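Local atomic coordinates of 3-phosphoshikimate 1-carboxyvinyltransferase (Streptomyces sviceus, PDB entry 7M0O), a protein that probably transfers the enolpyruvyl group of phosphoenolpyruvate to the 5-hydroxyl of shikimate-3-phosphate, releasing phosphate, in the sixth step of chorismate biosynthesis. Residues A139-L148 with T167-V175; A189-E197 with V207-Y217. All blocks are in the same frame, centred on the assembly; numbering follows the deposited sequence.

Contact 1 of 2, residues A139-L148 with T167-V175; sequences AGVEGGEVTL and TRQGLRIRV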
loop_
_atom_site.group_PDB
_atom_site.type_symbol
_atom_site.label_atom_id
_atom_site.label_comp_id
_atom_site.label_asym_id
_atom_site.label_seq_id
_atom_site.Cartn_x
_atom_site.Cartn_y
_atom_site.Cartn_z
ATOM N N ALA A 139 5.231 -0.354 -30.463
ATOM C CA ALA A 139 5.691 0.734 -31.325
ATOM C C ALA A 139 5.247 2.075 -30.745
ATOM O O ALA A 139 4.804 2.970 -31.473
ATOM C CB ALA A 139 5.172 0.567 -32.754
ATOM N N GLY A 140 5.359 2.227 -29.426
ATOM C CA GLY A 140 4.860 3.401 -28.739
ATOM C C GLY A 140 3.349 3.475 -28.655
ATOM O O GLY A 140 2.642 2.645 -29.249
ATOM N N VAL A 141 2.847 4.465 -27.914
ATOM C CA VAL A 141 1.417 4.708 -27.748
ATOM C C VAL A 141 1.131 6.148 -28.143
ATOM O O VAL A 141 1.724 7.076 -27.580
ATOM C CB VAL A 141 0.965 4.441 -26.303
ATOM C CG1 VAL A 141 -0.499 4.779 -26.155
ATOM C CG2 VAL A 141 1.246 2.985 -25.920
ATOM N N GLU A 142 0.222 6.334 -29.107
ATOM C CA GLU A 142 -0.093 7.677 -29.589
ATOM C C GLU A 142 -0.730 8.516 -28.493
ATOM O O GLU A 142 -0.309 9.650 -28.238
ATOM C CB GLU A 142 -1.019 7.595 -30.797
ATOM C CG GLU A 142 -1.278 8.956 -31.455
ATOM C CD GLU A 142 -0.008 9.577 -32.050
ATOM O OE1 GLU A 142 0.905 8.830 -32.459
ATOM O OE2 GLU A 142 0.074 10.823 -32.120
ATOM N N GLY A 143 -1.746 7.977 -27.837
ATOM C CA GLY A 143 -2.454 8.680 -26.791
ATOM C C GLY A 143 -3.877 9.033 -27.175
ATOM O O GLY A 143 -4.486 8.438 -28.065
ATOM N N GLY A 144 -4.413 10.027 -26.478
ATOM C CA GLY A 144 -5.795 10.427 -26.683
ATOM C C GLY A 144 -6.772 9.836 -25.683
ATOM O O GLY A 144 -6.384 9.498 -24.561
ATOM N N GLU A 145 -8.036 9.694 -26.073
ATOM C CA GLU A 145 -9.068 9.227 -25.149
ATOM C C GLU A 145 -9.011 7.715 -24.968
ATOM O O GLU A 145 -8.638 6.972 -25.879
ATOM C CB GLU A 145 -10.460 9.618 -25.648
ATOM C CG GLU A 145 -10.781 11.091 -25.526
ATOM C CD GLU A 145 -12.200 11.407 -25.958
ATOM O OE1 GLU A 145 -12.703 10.733 -26.880
ATOM O OE2 GLU A 145 -12.816 12.325 -25.375
ATOM N N VAL A 146 -9.382 7.263 -23.769
ATOM C CA VAL A 146 -9.597 5.845 -23.493
ATOM C C VAL A 146 -10.589 5.743 -22.340
ATOM O O VAL A 146 -10.601 6.590 -21.443
ATOM C CB VAL A 146 -8.265 5.119 -23.196
ATOM C CG1 VAL A 146 -7.558 5.744 -21.989
ATOM C CG2 VAL A 146 -8.480 3.602 -23.048
ATOM N N THR A 147 -11.447 4.730 -22.383
ATOM C CA THR A 147 -12.427 4.491 -21.329
ATOM C C THR A 147 -12.060 3.192 -20.624
ATOM O O THR A 147 -12.034 2.127 -21.250
ATOM C CB THR A 147 -13.851 4.427 -21.892
ATOM O OG1 THR A 147 -14.159 5.655 -22.565
ATOM C CG2 THR A 147 -14.863 4.212 -20.769
ATOM N N LEU A 148 -11.773 3.278 -19.329
ATOM C CA LEU A 148 -11.354 2.119 -18.553
ATOM C C LEU A 148 -12.538 1.570 -17.771
ATOM O O LEU A 148 -13.285 2.332 -17.146
ATOM C CB LEU A 148 -10.215 2.493 -17.603
ATOM C CG LEU A 148 -9.849 1.449 -16.552
ATOM C CD1 LEU A 148 -9.028 0.337 -17.166
ATOM C CD2 LEU A 148 -9.076 2.112 -15.448
ATOM N N THR A 167 3.097 8.584 -23.570
ATOM C CA THR A 167 2.398 8.596 -24.843
ATOM C C THR A 167 2.761 9.856 -25.626
ATOM O O THR A 167 3.288 10.835 -25.085
ATOM C CB THR A 167 0.889 8.525 -24.630
ATOM O OG1 THR A 167 0.423 9.788 -24.135
ATOM C CG2 THR A 167 0.535 7.416 -23.646
ATOM N N ARG A 168 2.483 9.818 -26.932
ATOM C CA ARG A 168 2.898 10.930 -27.776
ATOM C C ARG A 168 2.019 12.158 -27.578
ATOM O O ARG A 168 2.520 13.284 -27.662
ATOM C CB ARG A 168 2.920 10.482 -29.238
ATOM C CG ARG A 168 3.825 9.281 -29.434
ATOM C CD ARG A 168 4.097 8.981 -30.900
ATOM N NE ARG A 168 3.087 8.112 -31.510
ATOM C CZ ARG A 168 3.124 6.780 -31.533
ATOM N NH1 ARG A 168 4.121 6.106 -30.965
ATOM N NH2 ARG A 168 2.153 6.110 -32.142
ATOM N N GLN A 169 0.724 11.968 -27.304
ATOM C CA GLN A 169 -0.210 13.081 -27.186
ATOM C C GLN A 169 -0.812 13.236 -25.797
ATOM O O GLN A 169 -1.659 14.114 -25.608
ATOM C CB GLN A 169 -1.358 12.942 -28.202
ATOM C CG GLN A 169 -0.919 12.702 -29.661
ATOM C CD GLN A 169 0.083 13.726 -30.147
ATOM O OE1 GLN A 169 0.121 14.863 -29.658
ATOM N NE2 GLN A 169 0.921 13.325 -31.110
ATOM N N GLY A 170 -0.403 12.421 -24.820
ATOM C CA GLY A 170 -1.059 12.394 -23.529
ATOM C C GLY A 170 -2.294 11.512 -23.550
ATOM O O GLY A 170 -2.705 10.975 -24.581
ATOM N N LEU A 171 -2.899 11.350 -22.375
ATOM C CA LEU A 171 -4.098 10.536 -22.243
ATOM C C LEU A 171 -5.248 11.336 -21.641
ATOM O O LEU A 171 -5.045 12.273 -20.854
ATOM C CB LEU A 171 -3.828 9.282 -21.373
ATOM C CG LEU A 171 -2.936 8.231 -22.041
ATOM C CD1 LEU A 171 -2.693 7.076 -21.041
ATOM C CD2 LEU A 171 -3.582 7.701 -23.314
ATOM N N ARG A 172 -6.459 10.954 -22.033
ATOM C CA ARG A 172 -7.703 11.380 -21.395
ATOM C C ARG A 172 -8.426 10.100 -20.977
ATOM O O ARG A 172 -9.118 9.480 -21.790
ATOM C CB ARG A 172 -8.547 12.239 -22.340
ATOM C CG ARG A 172 -8.038 13.654 -22.550
ATOM C CD ARG A 172 -9.010 14.459 -23.422
ATOM N NE ARG A 172 -10.256 14.768 -22.717
ATOM C CZ ARG A 172 -10.493 15.909 -22.076
ATOM N NH1 ARG A 172 -9.567 16.862 -22.042
ATOM N NH2 ARG A 172 -11.662 16.097 -21.468
ATOM N N ILE A 173 -8.254 9.703 -19.713
ATOM C CA ILE A 173 -8.754 8.436 -19.189
ATOM C C ILE A 173 -10.123 8.662 -18.556
ATOM O O ILE A 173 -10.235 9.314 -17.513
ATOM C CB ILE A 173 -7.778 7.831 -18.168
ATOM C CG1 ILE A 173 -6.374 7.730 -18.769
ATOM C CG2 ILE A 173 -8.297 6.480 -17.673
ATOM C CD1 ILE A 173 -5.227 7.602 -17.731
ATOM N N ARG A 174 -11.159 8.074 -19.152
ATOM C CA ARG A 174 -12.515 8.158 -18.627
ATOM C C ARG A 174 -12.809 6.961 -17.723
ATOM O O ARG A 174 -12.655 5.806 -18.136
ATOM C CB ARG A 174 -13.514 8.238 -19.785
ATOM C CG ARG A 174 -14.965 8.422 -19.359
ATOM C CD ARG A 174 -15.877 8.712 -20.560
ATOM N NE ARG A 174 -15.916 10.141 -20.874
ATOM C CZ ARG A 174 -15.534 10.670 -22.035
ATOM N NH1 ARG A 174 -15.087 9.892 -23.014
ATOM N NH2 ARG A 174 -15.601 11.984 -22.217
ATOM N N VAL A 175 -13.207 7.242 -16.482
ATOM C CA VAL A 175 -13.690 6.216 -15.569
ATOM C C VAL A 175 -15.082 6.581 -15.049
ATOM O O VAL A 175 -16.019 6.794 -15.819
ATOM C CB VAL A 175 -12.737 6.008 -14.383
ATOM C CG1 VAL A 175 -13.164 4.784 -13.590
ATOM C CG2 VAL A 175 -11.289 5.891 -14.850
HETATM O O HOH W 1 1.657 3.394 -31.734
HETATM O O HOH W 2 -12.454 12.549 -22.850
HETATM O O HOH W 3 -15.658 12.101 -25.294
HETATM O O HOH W 4 -13.322 7.934 -23.587
#

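Contact 2 of 2, residues A189-E197 with V207-Y217; sequences AMMRAFGVE and VPPGGYRATTY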
loop_
_atom_site.group_PDB
_atom_site.type_symbol
_atom_site.label_atom_id
_atom_site.label_comp_id
_atom_site.label_asym_id
_atom_site.label_seq_id
_atom_site.Cartn_x
_atom_site.Cartn_y
_atom_site.Cartn_z
ATOM N N ALA A 189 0.078 12.125 -6.670
ATOM C CA ALA A 189 1.122 12.827 -5.935
ATOM C C ALA A 189 2.510 12.324 -6.323
ATOM O O ALA A 189 3.468 13.109 -6.393
ATOM C CB ALA A 189 0.898 12.679 -4.433
ATOM N N MET A 190 2.645 11.018 -6.560
ATOM C CA MET A 190 3.947 10.486 -6.953
ATOM C C MET A 190 4.328 10.967 -8.349
ATOM O O MET A 190 5.487 11.328 -8.601
ATOM C CB MET A 190 3.940 8.958 -6.864
ATOM C CG MET A 190 3.778 8.439 -5.420
ATOM S SD MET A 190 3.861 6.646 -5.253
ATOM C CE MET A 190 5.572 6.353 -5.735
ATOM N N MET A 191 3.359 11.006 -9.268
ATOM C CA MET A 191 3.631 11.562 -10.587
ATOM C C MET A 191 4.080 13.020 -10.487
ATOM O O MET A 191 4.954 13.458 -11.250
ATOM C CB MET A 191 2.395 11.409 -11.479
ATOM C CG MET A 191 2.046 9.943 -11.852
ATOM S SD MET A 191 0.476 9.748 -12.732
ATOM C CE MET A 191 0.868 10.583 -14.279
ATOM N N ARG A 192 3.528 13.776 -9.522
ATOM C CA ARG A 192 3.959 15.163 -9.324
ATOM C C ARG A 192 5.404 15.226 -8.854
ATOM O O ARG A 192 6.165 16.099 -9.289
ATOM C CB ARG A 192 3.040 15.886 -8.329
ATOM C CG ARG A 192 1.689 16.296 -8.896
ATOM C CD ARG A 192 0.946 17.274 -7.980
ATOM N NE ARG A 192 0.409 16.615 -6.791
ATOM C CZ ARG A 192 -0.799 16.060 -6.720
ATOM N NH1 ARG A 192 -1.605 16.077 -7.775
ATOM N NH2 ARG A 192 -1.203 15.484 -5.594
ATOM N N ALA A 193 5.814 14.295 -7.981
ATOM C CA ALA A 193 7.208 14.244 -7.556
ATOM C C ALA A 193 8.144 13.944 -8.718
ATOM O O ALA A 193 9.324 14.311 -8.670
ATOM C CB ALA A 193 7.389 13.205 -6.448
ATOM N N PHE A 194 7.637 13.307 -9.769
ATOM C CA PHE A 194 8.407 13.049 -10.972
ATOM C C PHE A 194 8.060 14.028 -12.095
ATOM O O PHE A 194 8.285 13.726 -13.271
ATOM C CB PHE A 194 8.204 11.588 -11.401
ATOM C CG PHE A 194 8.993 10.600 -10.572
ATOM C CD1 PHE A 194 10.220 10.111 -11.029
ATOM C CD2 PHE A 194 8.530 10.176 -9.345
ATOM C CE1 PHE A 194 10.963 9.221 -10.266
ATOM C CE2 PHE A 194 9.261 9.274 -8.576
ATOM C CZ PHE A 194 10.471 8.790 -9.029
ATOM N N GLY A 195 7.486 15.177 -11.752
ATOM C CA GLY A 195 7.405 16.306 -12.664
ATOM C C GLY A 195 6.191 16.381 -13.557
ATOM O O GLY A 195 6.230 17.102 -14.565
ATOM N N VAL A 196 5.097 15.698 -13.222
ATOM C CA VAL A 196 3.912 15.672 -14.071
ATOM C C VAL A 196 2.685 16.042 -13.248
ATOM O O VAL A 196 2.415 15.416 -12.222
ATOM C CB VAL A 196 3.710 14.298 -14.729
ATOM C CG1 VAL A 196 2.332 14.248 -15.330
ATOM C CG2 VAL A 196 4.782 14.068 -15.791
ATOM N N GLU A 197 1.935 17.045 -13.708
ATOM C CA GLU A 197 0.664 17.423 -13.102
ATOM C C GLU A 197 -0.497 16.816 -13.891
ATOM O O GLU A 197 -0.604 17.019 -15.105
ATOM C CB GLU A 197 0.519 18.950 -13.052
ATOM C CG GLU A 197 1.326 19.625 -11.962
ATOM C CD GLU A 197 0.612 19.600 -10.617
ATOM O OE1 GLU A 197 1.177 20.127 -9.633
ATOM O OE2 GLU A 197 -0.511 19.049 -10.542
ATOM N N VAL A 207 -3.940 13.601 -18.583
ATOM C CA VAL A 207 -2.521 13.389 -18.313
ATOM C C VAL A 207 -1.730 13.921 -19.502
ATOM O O VAL A 207 -1.959 13.470 -20.632
ATOM C CB VAL A 207 -2.199 11.904 -18.071
ATOM C CG1 VAL A 207 -0.742 11.759 -17.612
ATOM C CG2 VAL A 207 -3.165 11.314 -17.050
ATOM N N PRO A 208 -0.767 14.817 -19.284
ATOM C CA PRO A 208 -0.055 15.451 -20.390
ATOM C C PRO A 208 1.076 14.583 -20.909
ATOM O O PRO A 208 1.573 13.693 -20.199
ATOM C CB PRO A 208 0.482 16.742 -19.751
ATOM C CG PRO A 208 0.725 16.363 -18.324
ATOM C CD PRO A 208 -0.370 15.375 -17.974
ATOM N N PRO A 209 1.492 14.788 -22.158
ATOM C CA PRO A 209 2.692 14.129 -22.678
ATOM C C PRO A 209 3.938 14.820 -22.136
ATOM O O PRO A 209 3.861 15.781 -21.366
ATOM C CB PRO A 209 2.570 14.316 -24.197
ATOM C CG PRO A 209 1.871 15.640 -24.313
ATOM C CD PRO A 209 0.884 15.690 -23.152
ATOM N N GLY A 210 5.095 14.315 -22.556
ATOM C CA GLY A 210 6.363 14.943 -22.244
ATOM C C GLY A 210 7.240 14.213 -21.255
ATOM O O GLY A 210 8.360 14.669 -20.997
ATOM N N GLY A 211 6.771 13.115 -20.685
ATOM C CA GLY A 211 7.608 12.283 -19.849
ATOM C C GLY A 211 7.733 12.759 -18.414
ATOM O O GLY A 211 7.066 13.694 -17.945
ATOM N N TYR A 212 8.646 12.090 -17.712
ATOM C CA TYR A 212 8.936 12.305 -16.304
ATOM C C TYR A 212 10.350 12.838 -16.112
ATOM O O TYR A 212 11.221 12.658 -16.963
ATOM C CB TYR A 212 8.797 10.999 -15.508
ATOM C CG TYR A 212 7.411 10.401 -15.449
ATOM C CD1 TYR A 212 6.426 10.958 -14.652
ATOM C CD2 TYR A 212 7.097 9.253 -16.174
ATOM C CE1 TYR A 212 5.155 10.393 -14.593
ATOM C CE2 TYR A 212 5.845 8.679 -16.109
ATOM C CZ TYR A 212 4.877 9.253 -15.328
ATOM O OH TYR A 212 3.626 8.662 -15.273
ATOM N N ARG A 213 10.573 13.463 -14.949
ATOM C CA ARG A 213 11.879 13.964 -14.532
ATOM C C ARG A 213 12.397 13.104 -13.384
ATOM O O ARG A 213 11.745 13.024 -12.335
ATOM C CB ARG A 213 11.782 15.422 -14.077
ATOM C CG ARG A 213 12.174 16.456 -15.135
ATOM C CD ARG A 213 11.304 16.362 -16.383
ATOM N NE ARG A 213 9.890 16.176 -16.056
ATOM C CZ ARG A 213 8.895 16.244 -16.939
ATOM N NH1 ARG A 213 9.143 16.510 -18.220
ATOM N NH2 ARG A 213 7.644 16.053 -16.538
ATOM N N ALA A 214 13.571 12.494 -13.564
ATOM C CA ALA A 214 14.150 11.653 -12.524
ATOM C C ALA A 214 14.419 12.467 -11.267
ATOM O O ALA A 214 14.632 13.685 -11.317
ATOM C CB ALA A 214 15.455 11.014 -12.993
ATOM N N THR A 215 14.449 11.772 -10.136
ATOM C CA THR A 215 14.657 12.422 -8.851
ATOM C C THR A 215 15.164 11.387 -7.848
ATOM O O THR A 215 15.330 10.207 -8.167
ATOM C CB THR A 215 13.360 13.097 -8.384
ATOM O OG1 THR A 215 13.635 13.960 -7.275
ATOM C CG2 THR A 215 12.326 12.050 -7.978
ATOM N N THR A 216 15.456 11.851 -6.636
ATOM C CA THR A 216 15.655 10.967 -5.497
ATOM C C THR A 216 14.311 10.865 -4.793
ATOM O O THR A 216 13.749 11.889 -4.400
ATOM C CB THR A 216 16.739 11.497 -4.554
ATOM O OG1 THR A 216 18.031 11.334 -5.148
ATOM C CG2 THR A 216 16.731 10.738 -3.227
ATOM N N TYR A 217 13.775 9.646 -4.671
ATOM C CA TYR A 217 12.433 9.444 -4.134
ATOM C C TYR A 217 12.501 8.438 -2.996
ATOM O O TYR A 217 12.871 7.278 -3.210
ATOM C CB TYR A 217 11.437 8.976 -5.206
ATOM C CG TYR A 217 10.027 8.993 -4.663
ATOM C CD1 TYR A 217 9.294 10.176 -4.608
ATOM C CD2 TYR A 217 9.455 7.839 -4.145
ATOM C CE1 TYR A 217 8.016 10.193 -4.064
ATOM C CE2 TYR A 217 8.189 7.845 -3.602
ATOM C CZ TYR A 217 7.475 9.021 -3.564
ATOM O OH TYR A 217 6.211 9.015 -3.017
HETATM O O HOH W 5 11.167 15.121 -10.423
#

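Contact 1 of 2, residues A139-L148 with T167-V175
The guanidinium of R168 lies with one face over the backbone between V141 and E142, C of V141 beneath its centre and N of E142 nearer the rim. At its edge, close to the plane, NH1 donates to a lone pair of A139 O (3.2 Å), and NH2 gives a hydrogen to a water that in turn donates to G140 O. NE donates to E142 OE1 in a salt bridge; NH2 adds a weaker bond to the same oxygen. Carboxylate and guanidinium planes are inclined at 56°, and the two side chains cross at about a right angle. E142 reaches back because its CG stands opposite the backbone N (chi1 -174°) and the chain then bends at chi2. The other carboxylate oxygen, OE2, takes NE2 of Q169 at 2.8 Å, almost in the amide plane.

Beyond E142 and Q169 the chains run as neighbouring parallel strands, G144-T147 beside L171-R174, the two strands of a beta-alpha-beta unit whose crossover is helix 155-163. The ladder starts with G170 O receiving G144 N and ends with R174 O receiving L148 N (2.9 Å). V146 and I173 share the buried face, their CG1 atoms 4.0 Å apart, with L160 of the crossover helix against I173 and A115 of helix 110-118 against V146. On the outer face E145, R172 and R174 meet through water: OE2 of E145 accepts from two waters, one bound by R172 NE and the other by R174 NH2.

Chemically, the contact is two-sided: before the strands E142 is held through a salt bridge at OE1 and an amide hydrogen bond at OE2, whereas along them E145 faces the arginines without a close ion pair, its OE2 4.1 Å from R174 NH1, and the backbone ladder provides the direct bonds.

Contact 2 of 2, residues A189-E197 with V207-Y217
A Schellman motif ends helix 182-193 here, and the chain that follows strand 204-207 wraps around that terminus on its way to strand 216-218. G195, at positive phi, is the C-prime residue: its N bonds to R192 O, while V196 N returns to M191 O. The turn presents F194 O to the incoming chain, and R213 N donates to it at 2.8 Å, nearly straight at 175° though from above the carbonyl plane. R213 then folds its side chain back, bending at chi2 and chi3, which brings NH2 to G195 O in a weak bond. A water donating to both A193 O and R213 O makes a further link between the chains.

Side chains pack beside this backbone bond. F194 O lies at the edge of the Y212 ring, and V196 CG2 comes to 3.7 Å from Y212 CD1. The Y212 hydroxyl meets the methyl end of M191 and is hydrogen-bonded to L162 O, tying the loop to helix 155-163 as well. V196 sends its other methyl, CG1, to the P208 ring, the two side chains sliding past each other in opposite directions.

Toward strand 216-218, Y217 carries its ring away from its own backbone N (chi1 -171°) to meet A193 CB and the methyl of M190, whose side chain also touches R13, predicted to bind 3-phosphoshikimate. The F194 and Y217 rings are inclined at 42°, an oblique pair with centroids 5.8 Å apart. Over one face of the F194 ring, T215 CG2 makes a CH-pi contact 4.0 Å from the centroid.

Overall arrangement
The two contacts follow one another along the chain, with centres about 17 Å apart, and strand 171-174 leads on in sequence to helix 182-193. Their physical junction is the sheet itself: L171 O of contact 1 probably accepts V207 N of contact 2 at 2.9 Å, and P209 packs on T167-G170. Helix 155-163 is shared, meeting I173 from one contact and M191 from the other. Contact 2 reaches the predicted substrate-binding residues, M190 being about 4 Å from R13 between side chains, whereas contact 1 stays farther off, L148 about 8 Å from S153 on the same measure. The bound potassium ion, at R117 and D118, lies about 9 Å from the V146 side chain of contact 1.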